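ATP-dependent kinase YFH7 (Saccharomyces cerevisiae, PDB 2GA8) is an ATP-dependent kinase that could be involved in assembling the endoplasmic reticulum membrane. Local coordinates at residues Arg18-Ser32 with Leu284-Ile297. Numbering follows the deposited sequence.
Sequences RIEDNYRVCVILVGS and LADTGALLVYKIDI
I28, C26 and A289 bury the most surface where strand 25-30 runs parallel to strand 290-296, two neighbours in the five-stranded parallel sheet of this P-loop kinase. Six backbone bonds join the strands, from C26 N to A289 O at one end to I295 N on V30 O at the other. I28 lies on the same face as C26, L290 and V292. Its CG1, set beside its own backbone N (chi1 -79°), touches L290 CD1 at 3.8 Å, while CD1 at the end of the extended chain meets L284 CD1 at 4.0 Å; CG2 runs alongside V292 CG1. C26 continues this layer: CB packs on L290 CD1, and SG lies 4.1 Å from L284 CD2. L284, from helix 275-285, thus reaches both residues, one methyl to each. On the other face V27 CG1 comes in at the edge of the Y293 ring, in its plane, and helix 4-17 packs against both residues.

Before the strands, A289 CB sits 3.5 Å from N22 CG. The N22 amide is fixed at both ends: OD1 takes NE and NH2 of R18 side-on, nearly in the guanidinium plane, and ND2 donates to T287 O at 2.7 Å from above the carbonyl plane; S206 OG also bonds ND2. T287 OG1 closes an ST turn by accepting from A289 N. A water ties the two segments together here, donating to R24 O and T287 OG1.

Past V30 the chain enters the P-loop, where G31 and S32 belong to the ATP site inferred by similarity. There a second water accepts from S32 N and donates to I295 O at 2.6 Å.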
ATOM      1  N   ARG A  18      16.642  13.367  -3.235  1.00 17.65           N
ATOM      2  CA  ARG A  18      15.657  13.561  -4.299  1.00 17.30           C
ATOM      3  C   ARG A  18      14.706  14.730  -4.056  1.00 16.23           C
ATOM      4  O   ARG A  18      13.719  14.892  -4.770  1.00 16.21           O
ATOM      5  CB  ARG A  18      14.842  12.272  -4.462  1.00 15.76           C
ATOM      6  CG  ARG A  18      15.685  11.030  -4.687  1.00 19.17           C
ATOM      7  CD  ARG A  18      16.384  11.077  -6.035  1.00 17.66           C
ATOM      8  NE  ARG A  18      15.415  11.125  -7.127  1.00 20.85           N
ATOM      9  CZ  ARG A  18      15.732  11.135  -8.417  1.00 22.15           C
ATOM     10  NH1 ARG A  18      17.005  11.105  -8.793  1.00 25.97           N
ATOM     11  NH2 ARG A  18      14.774  11.160  -9.333  1.00 22.91           N
ATOM     12  N   ILE A  19      15.021  15.552  -3.062  1.00 18.19           N
ATOM     13  CA  ILE A  19      14.193  16.691  -2.681  1.00 19.15           C
ATOM     14  C   ILE A  19      13.777  17.625  -3.822  1.00 19.95           C
ATOM     15  O   ILE A  19      12.672  18.174  -3.810  1.00 19.54           O
ATOM     16  CB  ILE A  19      14.906  17.525  -1.587  1.00 21.68           C
ATOM     17  CG1 ILE A  19      13.886  18.388  -0.845  1.00 25.64           C
ATOM     18  CG2 ILE A  19      15.998  18.387  -2.212  1.00 21.80           C
ATOM     19  CD1 ILE A  19      12.887  17.583  -0.033  1.00 24.99           C
ATOM     20  N   GLU A  20      14.654  17.808  -4.803  1.00 19.39           N
ATOM     21  CA  GLU A  20      14.357  18.681  -5.932  1.00 22.03           C
ATOM     22  C   GLU A  20      13.814  17.919  -7.136  1.00 21.18           C
ATOM     23  O   GLU A  20      13.374  18.527  -8.110  1.00 23.54           O
ATOM     24  CB  GLU A  20      15.617  19.452  -6.348  1.00 24.95           C
ATOM     25  CG  GLU A  20      16.066  20.510  -5.347  1.00 30.71           C
ATOM     26  CD  GLU A  20      17.397  21.145  -5.716  1.00 34.97           C
ATOM     27  OE1 GLU A  20      17.521  21.675  -6.841  1.00 37.19           O
ATOM     28  OE2 GLU A  20      18.323  21.112  -4.877  1.00 37.55           O
ATOM     29  N   ASP A  21      13.831  16.592  -7.060  1.00 19.79           N
ATOM     30  CA  ASP A  21      13.374  15.752  -8.164  1.00 19.21           C
ATOM     31  C   ASP A  21      12.076  14.995  -7.920  1.00 18.50           C
ATOM     32  O   ASP A  21      11.378  14.628  -8.868  1.00 17.18           O
ATOM     33  CB  ASP A  21      14.461  14.736  -8.521  1.00 22.62           C
ATOM     34  CG  ASP A  21      15.761  15.394  -8.932  1.00 26.37           C
ATOM     35  OD1 ASP A  21      15.748  16.160  -9.915  1.00 28.68           O
ATOM     36  OD2 ASP A  21      16.791  15.144  -8.272  1.00 29.70           O
ATOM     37  N   ASN A  22      11.755  14.748  -6.656  1.00 15.40           N
ATOM     38  CA  ASN A  22      10.544  13.999  -6.332  1.00 14.32           C
ATOM     39  C   ASN A  22       9.813  14.617  -5.160  1.00 13.08           C
ATOM     40  O   ASN A  22      10.425  14.954  -4.146  1.00 15.31           O
ATOM     41  CB  ASN A  22      10.887  12.546  -5.978  1.00 13.28           C
ATOM     42  CG  ASN A  22      11.514  11.788  -7.135  1.00 14.99           C
ATOM     43  OD1 ASN A  22      12.737  11.771  -7.301  1.00 15.36           O
ATOM     44  ND2 ASN A  22      10.674  11.156  -7.943  1.00 14.42           N
ATOM     45  N   TYR A  23       8.500  14.746  -5.295  1.00 13.22           N
ATOM     46  CA  TYR A  23       7.690  15.317  -4.229  1.00 13.57           C
ATOM     47  C   TYR A  23       7.647  14.372  -3.033  1.00 13.19           C
ATOM     48  O   TYR A  23       7.583  14.800  -1.879  1.00 14.08           O
ATOM     49  CB  TYR A  23       6.265  15.569  -4.704  1.00 11.46           C
ATOM     50  CG  TYR A  23       5.468  16.357  -3.694  1.00 12.19           C
ATOM     51  CD1 TYR A  23       5.731  17.708  -3.485  1.00 11.38           C
ATOM     52  CD2 TYR A  23       4.482  15.747  -2.919  1.00 10.59           C
ATOM     53  CE1 TYR A  23       5.037  18.431  -2.535  1.00 11.53           C
ATOM     54  CE2 TYR A  23       3.778  16.466  -1.958  1.00 11.94           C
ATOM     55  CZ  TYR A  23       4.065  17.809  -1.775  1.00 11.66           C
ATOM     56  OH  TYR A  23       3.373  18.529  -0.836  1.00 11.65           O
ATOM     57  N   ARG A  24       7.659  13.075  -3.314  1.00 14.58           N
ATOM     58  CA  ARG A  24       7.631  12.094  -2.246  1.00 15.37           C
ATOM     59  C   ARG A  24       8.468  10.873  -2.586  1.00 16.02           C
ATOM     60  O   ARG A  24       8.725  10.583  -3.756  1.00 16.18           O
ATOM     61  CB  ARG A  24       6.180  11.694  -1.924  1.00 17.91           C
ATOM     62  CG  ARG A  24       5.277  11.549  -3.135  1.00 18.01           C
ATOM     63  CD  ARG A  24       3.866  11.088  -2.774  1.00 19.42           C
ATOM     64  NE  ARG A  24       3.181  11.983  -1.845  1.00 17.39           N
ATOM     65  CZ  ARG A  24       1.899  12.329  -1.937  1.00 13.76           C
ATOM     66  NH1 ARG A  24       1.147  11.867  -2.925  1.00 15.50           N
ATOM     67  NH2 ARG A  24       1.358  13.119  -1.022  1.00 14.18           N
ATOM     68  N   VAL A  25       8.929  10.178  -1.556  1.00 14.37           N
ATOM     69  CA  VAL A  25       9.722   8.982  -1.774  1.00 14.56           C
ATOM     70  C   VAL A  25       8.882   7.803  -1.317  1.00 13.28           C
ATOM     71  O   VAL A  25       8.058   7.932  -0.416  1.00 12.51           O
ATOM     72  CB  VAL A  25      11.042   9.029  -0.988  1.00 17.57           C
ATOM     73  CG1 VAL A  25      11.875  10.220  -1.459  1.00 20.52           C
ATOM     74  CG2 VAL A  25      10.765   9.120   0.492  1.00 19.51           C
ATOM     75  N   CYS A  26       9.075   6.663  -1.960  1.00 11.26           N
ATOM     76  CA  CYS A  26       8.310   5.477  -1.611  1.00 12.74           C
ATOM     77  C   CYS A  26       9.204   4.396  -1.048  1.00 11.46           C
ATOM     78  O   CYS A  26      10.375   4.291  -1.402  1.00 11.51           O
ATOM     79  CB  CYS A  26       7.578   4.927  -2.838  1.00 13.58           C
ATOM     80  SG  CYS A  26       6.240   5.988  -3.456  1.00 16.65           S
ATOM     81  N   VAL A  27       8.632   3.596  -0.162  1.00 12.07           N
ATOM     82  CA  VAL A  27       9.353   2.490   0.434  1.00 13.05           C
ATOM     83  C   VAL A  27       8.485   1.259   0.272  1.00 12.65           C
ATOM     84  O   VAL A  27       7.294   1.288   0.582  1.00 11.70           O
ATOM     85  CB  VAL A  27       9.607   2.704   1.936  1.00 14.02           C
ATOM     86  CG1 VAL A  27      10.334   1.487   2.515  1.00 15.60           C
ATOM     87  CG2 VAL A  27      10.421   3.975   2.156  1.00 15.89           C
ATOM     88  N   ILE A  28       9.077   0.198  -0.260  1.00 12.26           N
ATOM     89  CA  ILE A  28       8.378  -1.069  -0.420  1.00 12.66           C
ATOM     90  C   ILE A  28       8.933  -2.001   0.647  1.00 12.84           C
ATOM     91  O   ILE A  28      10.150  -2.127   0.796  1.00 12.66           O
ATOM     92  CB  ILE A  28       8.629  -1.715  -1.806  1.00 13.31           C
ATOM     93  CG1 ILE A  28       7.756  -1.037  -2.868  1.00 14.33           C
ATOM     94  CG2 ILE A  28       8.310  -3.223  -1.744  1.00 13.38           C
ATOM     95  CD1 ILE A  28       8.023  -1.530  -4.291  1.00 14.60           C
ATOM     96  N   LEU A  29       8.038  -2.623   1.408  1.00 11.12           N
ATOM     97  CA  LEU A  29       8.442  -3.564   2.441  1.00 11.13           C
ATOM     98  C   LEU A  29       7.643  -4.841   2.196  1.00 10.38           C
ATOM     99  O   LEU A  29       6.418  -4.851   2.325  1.00 12.27           O
ATOM    100  CB  LEU A  29       8.127  -3.013   3.837  1.00 11.82           C
ATOM    101  CG  LEU A  29       8.427  -3.977   4.990  1.00 12.91           C
ATOM    102  CD1 LEU A  29       9.900  -4.379   4.959  1.00 17.37           C
ATOM    103  CD2 LEU A  29       8.077  -3.308   6.323  1.00 17.32           C
ATOM    104  N   VAL A  30       8.345  -5.905   1.824  1.00  9.56           N
ATOM    105  CA  VAL A  30       7.713  -7.190   1.553  1.00 10.78           C
ATOM    106  C   VAL A  30       8.134  -8.252   2.559  1.00 11.09           C
ATOM    107  O   VAL A  30       9.289  -8.312   2.979  1.00 11.66           O
ATOM    108  CB  VAL A  30       8.077  -7.710   0.132  1.00 10.86           C
ATOM    109  CG1 VAL A  30       7.697  -9.186  -0.008  1.00 12.02           C
ATOM    110  CG2 VAL A  30       7.354  -6.888  -0.924  1.00 12.06           C
ATOM    111  N   GLY A  31       7.179  -9.094   2.928  1.00 11.91           N
ATOM    112  CA  GLY A  31       7.457 -10.174   3.854  1.00 12.19           C
ATOM    113  C   GLY A  31       6.288 -11.134   3.817  1.00 12.67           C
ATOM    114  O   GLY A  31       5.164 -10.724   3.524  1.00 12.68           O
ATOM    115  N   SER A  32       6.538 -12.409   4.100  1.00 13.62           N
ATOM    116  CA  SER A  32       5.460 -13.391   4.101  1.00 14.69           C
ATOM    117  C   SER A  32       4.639 -13.230   5.385  1.00 14.64           C
ATOM    118  O   SER A  32       4.992 -12.436   6.256  1.00 14.52           O
ATOM    119  CB  SER A  32       6.038 -14.811   3.989  1.00 14.65           C
ATOM    120  OG  SER A  32       7.046 -15.040   4.957  1.00 15.47           O
ATOM    121  N   LEU A 284       6.907   2.197  -9.322  1.00 15.14           N
ATOM    122  CA  LEU A 284       7.472   3.008  -8.244  1.00 15.14           C
ATOM    123  C   LEU A 284       8.972   3.252  -8.426  1.00 14.53           C
ATOM    124  O   LEU A 284       9.478   4.325  -8.101  1.00 14.86           O
ATOM    125  CB  LEU A 284       7.208   2.346  -6.884  1.00 15.48           C
ATOM    126  CG  LEU A 284       5.732   2.170  -6.496  1.00 18.92           C
ATOM    127  CD1 LEU A 284       5.639   1.555  -5.109  1.00 17.21           C
ATOM    128  CD2 LEU A 284       5.021   3.514  -6.517  1.00 17.48           C
ATOM    129  N   ALA A 285       9.682   2.260  -8.954  1.00 14.99           N
ATOM    130  CA  ALA A 285      11.122   2.390  -9.161  1.00 15.08           C
ATOM    131  C   ALA A 285      11.432   3.482 -10.181  1.00 15.46           C
ATOM    132  O   ALA A 285      12.419   4.205 -10.045  1.00 16.00           O
ATOM    133  CB  ALA A 285      11.708   1.059  -9.626  1.00 16.92           C
ATOM    134  N   ASP A 286      10.583   3.601 -11.196  1.00 15.73           N
ATOM    135  CA  ASP A 286      10.790   4.604 -12.231  1.00 18.28           C
ATOM    136  C   ASP A 286      10.704   6.049 -11.743  1.00 17.27           C
ATOM    137  O   ASP A 286      11.031   6.970 -12.486  1.00 18.59           O
ATOM    138  CB  ASP A 286       9.817   4.381 -13.395  1.00 19.14           C
ATOM    139  CG  ASP A 286      10.245   3.234 -14.299  1.00 23.23           C
ATOM    140  OD1 ASP A 286      11.374   2.727 -14.132  1.00 25.71           O
ATOM    141  OD2 ASP A 286       9.459   2.846 -15.184  1.00 24.31           O
ATOM    142  N   THR A 287      10.269   6.257 -10.504  1.00 17.25           N
ATOM    143  CA  THR A 287      10.198   7.617  -9.972  1.00 16.22           C
ATOM    144  C   THR A 287      11.606   8.064  -9.604  1.00 16.95           C
ATOM    145  O   THR A 287      11.885   9.259  -9.509  1.00 16.33           O
ATOM    146  CB  THR A 287       9.339   7.709  -8.687  1.00 15.04           C
ATOM    147  OG1 THR A 287       9.917   6.888  -7.661  1.00 15.10           O
ATOM    148  CG2 THR A 287       7.914   7.264  -8.956  1.00 15.93           C
ATOM    149  N   GLY A 288      12.493   7.094  -9.401  1.00 16.92           N
ATOM    150  CA  GLY A 288      13.855   7.412  -9.013  1.00 15.84           C
ATOM    151  C   GLY A 288      13.929   7.708  -7.522  1.00 15.37           C
ATOM    152  O   GLY A 288      14.948   8.186  -7.012  1.00 13.38           O
ATOM    153  N   ALA A 289      12.840   7.425  -6.814  1.00 13.60           N
ATOM    154  CA  ALA A 289      12.787   7.673  -5.376  1.00 12.42           C
ATOM    155  C   ALA A 289      12.125   6.505  -4.657  1.00 11.40           C
ATOM    156  O   ALA A 289      11.078   6.661  -4.035  1.00 12.98           O
ATOM    157  CB  ALA A 289      12.022   8.967  -5.097  1.00 12.53           C
ATOM    158  N   LEU A 290      12.756   5.337  -4.745  1.00 11.66           N
ATOM    159  CA  LEU A 290      12.239   4.129  -4.118  1.00 10.93           C
ATOM    160  C   LEU A 290      13.290   3.346  -3.336  1.00 12.57           C
ATOM    161  O   LEU A 290      14.411   3.159  -3.800  1.00 11.04           O
ATOM    162  CB  LEU A 290      11.656   3.201  -5.188  1.00 10.71           C
ATOM    163  CG  LEU A 290      11.215   1.814  -4.707  1.00 11.71           C
ATOM    164  CD1 LEU A 290       9.941   1.953  -3.886  1.00 11.11           C
ATOM    165  CD2 LEU A 290      10.981   0.894  -5.897  1.00 14.66           C
ATOM    166  N   LEU A 291      12.911   2.897  -2.143  1.00 11.61           N
ATOM    167  CA  LEU A 291      13.768   2.052  -1.320  1.00 13.05           C
ATOM    168  C   LEU A 291      12.969   0.757  -1.236  1.00 12.28           C
ATOM    169  O   LEU A 291      11.750   0.796  -1.068  1.00 13.30           O
ATOM    170  CB  LEU A 291      13.980   2.646   0.074  1.00 15.83           C
ATOM    171  CG  LEU A 291      15.065   3.730   0.113  1.00 17.35           C
ATOM    172  CD1 LEU A 291      15.224   4.252   1.529  1.00 18.75           C
ATOM    173  CD2 LEU A 291      16.380   3.148  -0.398  1.00 17.73           C
ATOM    174  N   VAL A 292      13.647  -0.376  -1.381  1.00 10.93           N
ATOM    175  CA  VAL A 292      12.994  -1.681  -1.355  1.00 11.08           C
ATOM    176  C   VAL A 292      13.602  -2.617  -0.313  1.00 12.31           C
ATOM    177  O   VAL A 292      14.811  -2.840  -0.303  1.00 12.35           O
ATOM    178  CB  VAL A 292      13.092  -2.360  -2.737  1.00 10.87           C
ATOM    179  CG1 VAL A 292      12.354  -3.697  -2.724  1.00 12.29           C
ATOM    180  CG2 VAL A 292      12.513  -1.435  -3.809  1.00 13.29           C
ATOM    181  N   TYR A 293      12.749  -3.160   0.554  1.00 13.13           N
ATOM    182  CA  TYR A 293      13.177  -4.080   1.606  1.00 13.81           C
ATOM    183  C   TYR A 293      12.367  -5.362   1.554  1.00 15.86           C
ATOM    184  O   TYR A 293      11.153  -5.344   1.332  1.00 14.13           O
ATOM    185  CB  TYR A 293      12.996  -3.448   2.983  1.00 13.38           C
ATOM    186  CG  TYR A 293      13.807  -2.191   3.175  1.00 15.65           C
ATOM    187  CD1 TYR A 293      15.189  -2.251   3.361  1.00 14.41           C
ATOM    188  CD2 TYR A 293      13.201  -0.938   3.127  1.00 14.75           C
ATOM    189  CE1 TYR A 293      15.948  -1.090   3.491  1.00 16.07           C
ATOM    190  CE2 TYR A 293      13.948   0.229   3.253  1.00 17.60           C
ATOM    191  CZ  TYR A 293      15.318   0.148   3.433  1.00 17.98           C
ATOM    192  OH  TYR A 293      16.055   1.306   3.546  1.00 18.03           O
ATOM    193  N   LYS A 294      13.048  -6.480   1.754  1.00 15.15           N
ATOM    194  CA  LYS A 294      12.380  -7.769   1.749  1.00 15.99           C
ATOM    195  C   LYS A 294      12.848  -8.472   3.013  1.00 17.77           C
ATOM    196  O   LYS A 294      14.046  -8.600   3.254  1.00 18.14           O
ATOM    197  CB  LYS A 294      12.772  -8.557   0.492  1.00 18.45           C
ATOM    198  CG  LYS A 294      11.872  -9.742   0.182  1.00 22.10           C
ATOM    199  CD  LYS A 294      12.191 -10.920   1.063  1.00 24.21           C
ATOM    200  CE  LYS A 294      11.278 -12.094   0.750  1.00 24.35           C
ATOM    201  NZ  LYS A 294      11.617 -13.261   1.597  1.00 28.03           N
ATOM    202  N   ILE A 295      11.894  -8.906   3.827  1.00 17.81           N
ATOM    203  CA  ILE A 295      12.212  -9.572   5.081  1.00 18.85           C
ATOM    204  C   ILE A 295      12.521 -11.051   4.889  1.00 19.47           C
ATOM    205  O   ILE A 295      11.770 -11.768   4.238  1.00 18.89           O
ATOM    206  CB  ILE A 295      11.039  -9.451   6.086  1.00 18.19           C
ATOM    207  CG1 ILE A 295      10.707  -7.976   6.326  1.00 18.01           C
ATOM    208  CG2 ILE A 295      11.401 -10.142   7.405  1.00 18.28           C
ATOM    209  CD1 ILE A 295       9.457  -7.766   7.178  1.00 18.60           C
ATOM    210  N   ASP A 296      13.646 -11.491   5.442  1.00 21.60           N
ATOM    211  CA  ASP A 296      14.037 -12.896   5.386  1.00 23.86           C
ATOM    212  C   ASP A 296      13.655 -13.402   6.767  1.00 21.99           C
ATOM    213  O   ASP A 296      14.183 -12.928   7.771  1.00 25.00           O
ATOM    214  CB  ASP A 296      15.545 -13.040   5.165  1.00 25.04           C
ATOM    215  CG  ASP A 296      15.944 -12.846   3.710  1.00 28.02           C
ATOM    216  OD1 ASP A 296      15.056 -12.589   2.867  1.00 29.17           O
ATOM    217  OD2 ASP A 296      17.151 -12.959   3.410  1.00 30.97           O
ATOM    218  N   ILE A 297      12.735 -14.356   6.817  1.00 22.85           N
ATOM    219  CA  ILE A 297      12.238 -14.871   8.085  1.00 23.67           C
ATOM    220  C   ILE A 297      13.026 -15.978   8.769  1.00 23.53           C
ATOM    221  O   ILE A 297      13.828 -16.680   8.153  1.00 24.35           O
ATOM    222  CB  ILE A 297      10.787 -15.398   7.936  1.00 24.29           C
ATOM    223  CG1 ILE A 297      10.781 -16.656   7.062  1.00 24.02           C
ATOM    224  CG2 ILE A 297       9.900 -14.329   7.323  1.00 23.33           C
ATOM    225  CD1 ILE A 297       9.431 -17.350   6.982  1.00 25.47           C
TER
HETATM  226  O   HOH W   1       8.431   8.194  -5.252  1.00 23.21           O
HETATM  227  O   HOH W   2       9.364 -12.818   4.020  1.00 20.36           O